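Local coordinates for nucleoprotein (PDB 5N4K), which probably packages the viral RNA genome of human coronavirus NL63 into a helical ribonucleocapsid, this N-terminal domain probably serving in RNA binding, at residues Val86-Leu91 against Val109-Glu114. Residues are numbered along the deposited sequence; the frame is centred on the assembly and turned at random.
Sequences VHFYYL and VWVAKE. With SO4 (sulfate ion), chain J.
Phe88 reaches across to Val111 with one edge of its ring: CE1 lies 3.6 Å from Val111 CG2, and the methyl sits near the ring plane, not over a face. Its CG stands anti to the backbone N (chi1 173°), which carries the long, flat side chain out from its strand to a partner that is not an immediate neighbour. Val111 suits the other end, since a beta-branched side chain holds its methyls close to the backbone with little freedom to rotate; CG2 is the branch used, lodged between its own N and carbonyl carbon. The edge of Phe88 also points at a face of the Tyr90 ring, CE2 standing 3.5 Å above its plane, over the centre. The Tyr90 hydroxyl is satisfied by a hydrogen bond with that of Tyr32, so an aromatic residue with a polar end can be buried here.

The two segments belong to strands 80-90 and 108-112 of the antiparallel sheet in the coronavirus nucleocapsid N-terminal domain. Strand 63-73 runs between them, and no hydrogen bond joins them directly; the direct contact between the two is made by side chains. Trp66 of that middle strand touches Val111 and meets Phe88 edge-to-face, filling in the same apolar cluster.

Leu91, just past the end of its strand, makes the second bridge. With CG anti to the backbone N (chi1 -176°), its CD1 methyl comes 3.8 Å from CZ3 of Trp110, the two side chains crossing at about a right angle. The broad indole offers an apolar carbon well out from the backbone of Trp110 and also packs edge-to-face with Tyr65. At the end of 109-114, the backbone N of Glu114 donates a hydrogen bond to O4 of a sulfate, 3.0 Å away, probably from the crystallisation liquor.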
loop_
_atom_site.group_PDB
_atom_site.type_symbol
_atom_site.label_atom_id
_atom_site.label_comp_id
_atom_site.label_asym_id
_atom_site.label_seq_id
_atom_site.Cartn_x
_atom_site.Cartn_y
_atom_site.Cartn_z
ATOM N N VAL A 86 1.051 3.599 10.759
ATOM C CA VAL A 86 -0.146 3.952 9.998
ATOM C C VAL A 86 -0.010 5.354 9.447
ATOM O O VAL A 86 0.444 6.275 10.148
ATOM C CB VAL A 86 -1.443 3.791 10.844
ATOM C CG1 VAL A 86 -1.753 2.333 11.101
ATOM C CG2 VAL A 86 -1.391 4.570 12.168
ATOM N N HIS A 87 -0.442 5.548 8.204
ATOM C CA HIS A 87 -0.402 6.875 7.567
ATOM C C HIS A 87 -1.808 7.290 7.152
ATOM O O HIS A 87 -2.567 6.459 6.607
ATOM C CB HIS A 87 0.483 6.822 6.306
ATOM C CG HIS A 87 1.895 6.402 6.528
ATOM N ND1 HIS A 87 2.901 7.313 6.570
ATOM C CD2 HIS A 87 2.417 5.200 6.670
ATOM C CE1 HIS A 87 4.030 6.683 6.818
ATOM N NE2 HIS A 87 3.783 5.398 6.863
ATOM N N PHE A 88 -2.138 8.568 7.367
ATOM C CA PHE A 88 -3.500 9.023 7.120
ATOM C C PHE A 88 -3.612 9.624 5.739
ATOM O O PHE A 88 -2.747 10.422 5.286
ATOM C CB PHE A 88 -3.861 10.142 8.123
ATOM C CG PHE A 88 -5.202 10.750 7.796
ATOM C CD1 PHE A 88 -6.352 10.104 8.212
ATOM C CD2 PHE A 88 -5.306 11.897 7.061
ATOM C CE1 PHE A 88 -7.604 10.589 7.866
ATOM C CE2 PHE A 88 -6.553 12.404 6.691
ATOM C CZ PHE A 88 -7.676 11.730 7.088
ATOM N N TYR A 89 -4.725 9.346 5.085
ATOM C CA TYR A 89 -5.080 9.928 3.810
ATOM C C TYR A 89 -6.558 10.277 3.825
ATOM O O TYR A 89 -7.397 9.539 4.279
ATOM C CB TYR A 89 -4.825 8.921 2.684
ATOM C CG TYR A 89 -3.395 8.482 2.580
ATOM C CD1 TYR A 89 -2.944 7.377 3.280
ATOM C CD2 TYR A 89 -2.524 9.180 1.742
ATOM C CE1 TYR A 89 -1.586 6.977 3.184
ATOM C CE2 TYR A 89 -1.213 8.771 1.691
ATOM C CZ TYR A 89 -0.824 7.742 2.399
ATOM O OH TYR A 89 0.557 7.287 2.300
ATOM N N TYR A 90 -6.883 11.443 3.260
ATOM C CA TYR A 90 -8.277 11.853 3.089
ATOM C C TYR A 90 -8.988 10.928 2.126
ATOM O O TYR A 90 -8.400 10.415 1.179
ATOM C CB TYR A 90 -8.304 13.334 2.612
ATOM C CG TYR A 90 -7.781 14.307 3.689
ATOM C CD1 TYR A 90 -8.643 14.764 4.689
ATOM C CD2 TYR A 90 -6.508 14.802 3.666
ATOM C CE1 TYR A 90 -8.197 15.600 5.702
ATOM C CE2 TYR A 90 -6.023 15.624 4.626
ATOM C CZ TYR A 90 -6.875 16.007 5.640
ATOM O OH TYR A 90 -6.393 16.841 6.647
ATOM N N LEU A 91 -10.276 10.844 2.293
ATOM C CA LEU A 91 -11.112 10.032 1.418
ATOM C C LEU A 91 -10.934 10.477 -0.038
ATOM O O LEU A 91 -10.973 11.641 -0.358
ATOM C CB LEU A 91 -12.600 10.135 1.850
ATOM C CG LEU A 91 -13.568 9.249 1.068
ATOM C CD1 LEU A 91 -13.329 7.789 1.240
ATOM C CD2 LEU A 91 -14.961 9.588 1.616
ATOM N N VAL A 109 -7.967 1.390 7.787
ATOM C CA VAL A 109 -8.770 1.669 8.956
ATOM C C VAL A 109 -9.484 2.988 8.748
ATOM O O VAL A 109 -8.854 4.055 8.558
ATOM C CB VAL A 109 -7.931 1.732 10.235
ATOM C CG1 VAL A 109 -8.854 2.035 11.455
ATOM C CG2 VAL A 109 -7.192 0.452 10.429
ATOM N N TRP A 110 -10.836 3.054 8.764
ATOM C CA TRP A 110 -11.593 4.213 8.382
ATOM C C TRP A 110 -11.928 5.172 9.522
ATOM O O TRP A 110 -12.274 4.694 10.644
ATOM C CB TRP A 110 -12.867 3.695 7.712
ATOM C CG TRP A 110 -12.553 2.896 6.447
ATOM C CD1 TRP A 110 -12.457 1.540 6.332
ATOM C CD2 TRP A 110 -12.306 3.454 5.179
ATOM N NE1 TRP A 110 -12.188 1.232 5.013
ATOM C CE2 TRP A 110 -12.081 2.357 4.282
ATOM C CE3 TRP A 110 -12.198 4.735 4.698
ATOM C CZ2 TRP A 110 -11.754 2.619 2.962
ATOM C CZ3 TRP A 110 -11.935 4.983 3.359
ATOM C CH2 TRP A 110 -11.728 3.870 2.514
ATOM N N VAL A 111 -11.890 6.443 9.221
ATOM C CA VAL A 111 -12.140 7.473 10.257
ATOM C C VAL A 111 -12.938 8.569 9.663
ATOM O O VAL A 111 -12.845 8.949 8.488
ATOM C CB VAL A 111 -10.811 8.015 10.861
ATOM C CG1 VAL A 111 -10.155 6.980 11.759
ATOM C CG2 VAL A 111 -9.889 8.544 9.757
ATOM N N ALA A 112 -13.807 9.199 10.517
ATOM C CA ALA A 112 -14.578 10.372 10.110
ATOM C C ALA A 112 -15.023 11.132 11.345
ATOM O O ALA A 112 -15.339 10.512 12.349
ATOM C CB ALA A 112 -15.852 9.965 9.345
ATOM N N LYS A 113 -15.049 12.440 11.221
ATOM C CA LYS A 113 -15.649 13.246 12.248
ATOM C C LYS A 113 -17.093 13.606 11.925
ATOM O O LYS A 113 -17.524 13.507 10.804
ATOM C CB LYS A 113 -14.893 14.524 12.381
ATOM C CG LYS A 113 -13.539 14.332 13.073
ATOM C CD LYS A 113 -12.965 15.747 13.271
ATOM C CE LYS A 113 -11.970 15.827 14.353
ATOM N NZ LYS A 113 -11.268 17.130 14.313
ATOM N N GLU A 114 -17.847 13.985 12.986
ATOM C CA GLU A 114 -19.199 14.466 12.841
ATOM C C GLU A 114 -19.245 15.622 11.866
ATOM O O GLU A 114 -18.369 16.550 11.850
ATOM C CB GLU A 114 -19.693 14.911 14.215
ATOM C CG GLU A 114 -21.145 15.285 14.191
ATOM C CD GLU A 114 -21.663 15.666 15.583
ATOM O OE1 GLU A 114 -21.314 16.739 16.060
ATOM O OE2 GLU A 114 -22.404 14.901 16.210
HETATM S S SO4 J . -16.820 13.600 16.576
HETATM O O1 SO4 J . -15.906 13.169 17.639
HETATM O O2 SO4 J . -17.601 14.736 17.097
HETATM O O3 SO4 J . -17.749 12.537 16.093
HETATM O O4 SO4 J . -16.132 13.776 15.396
#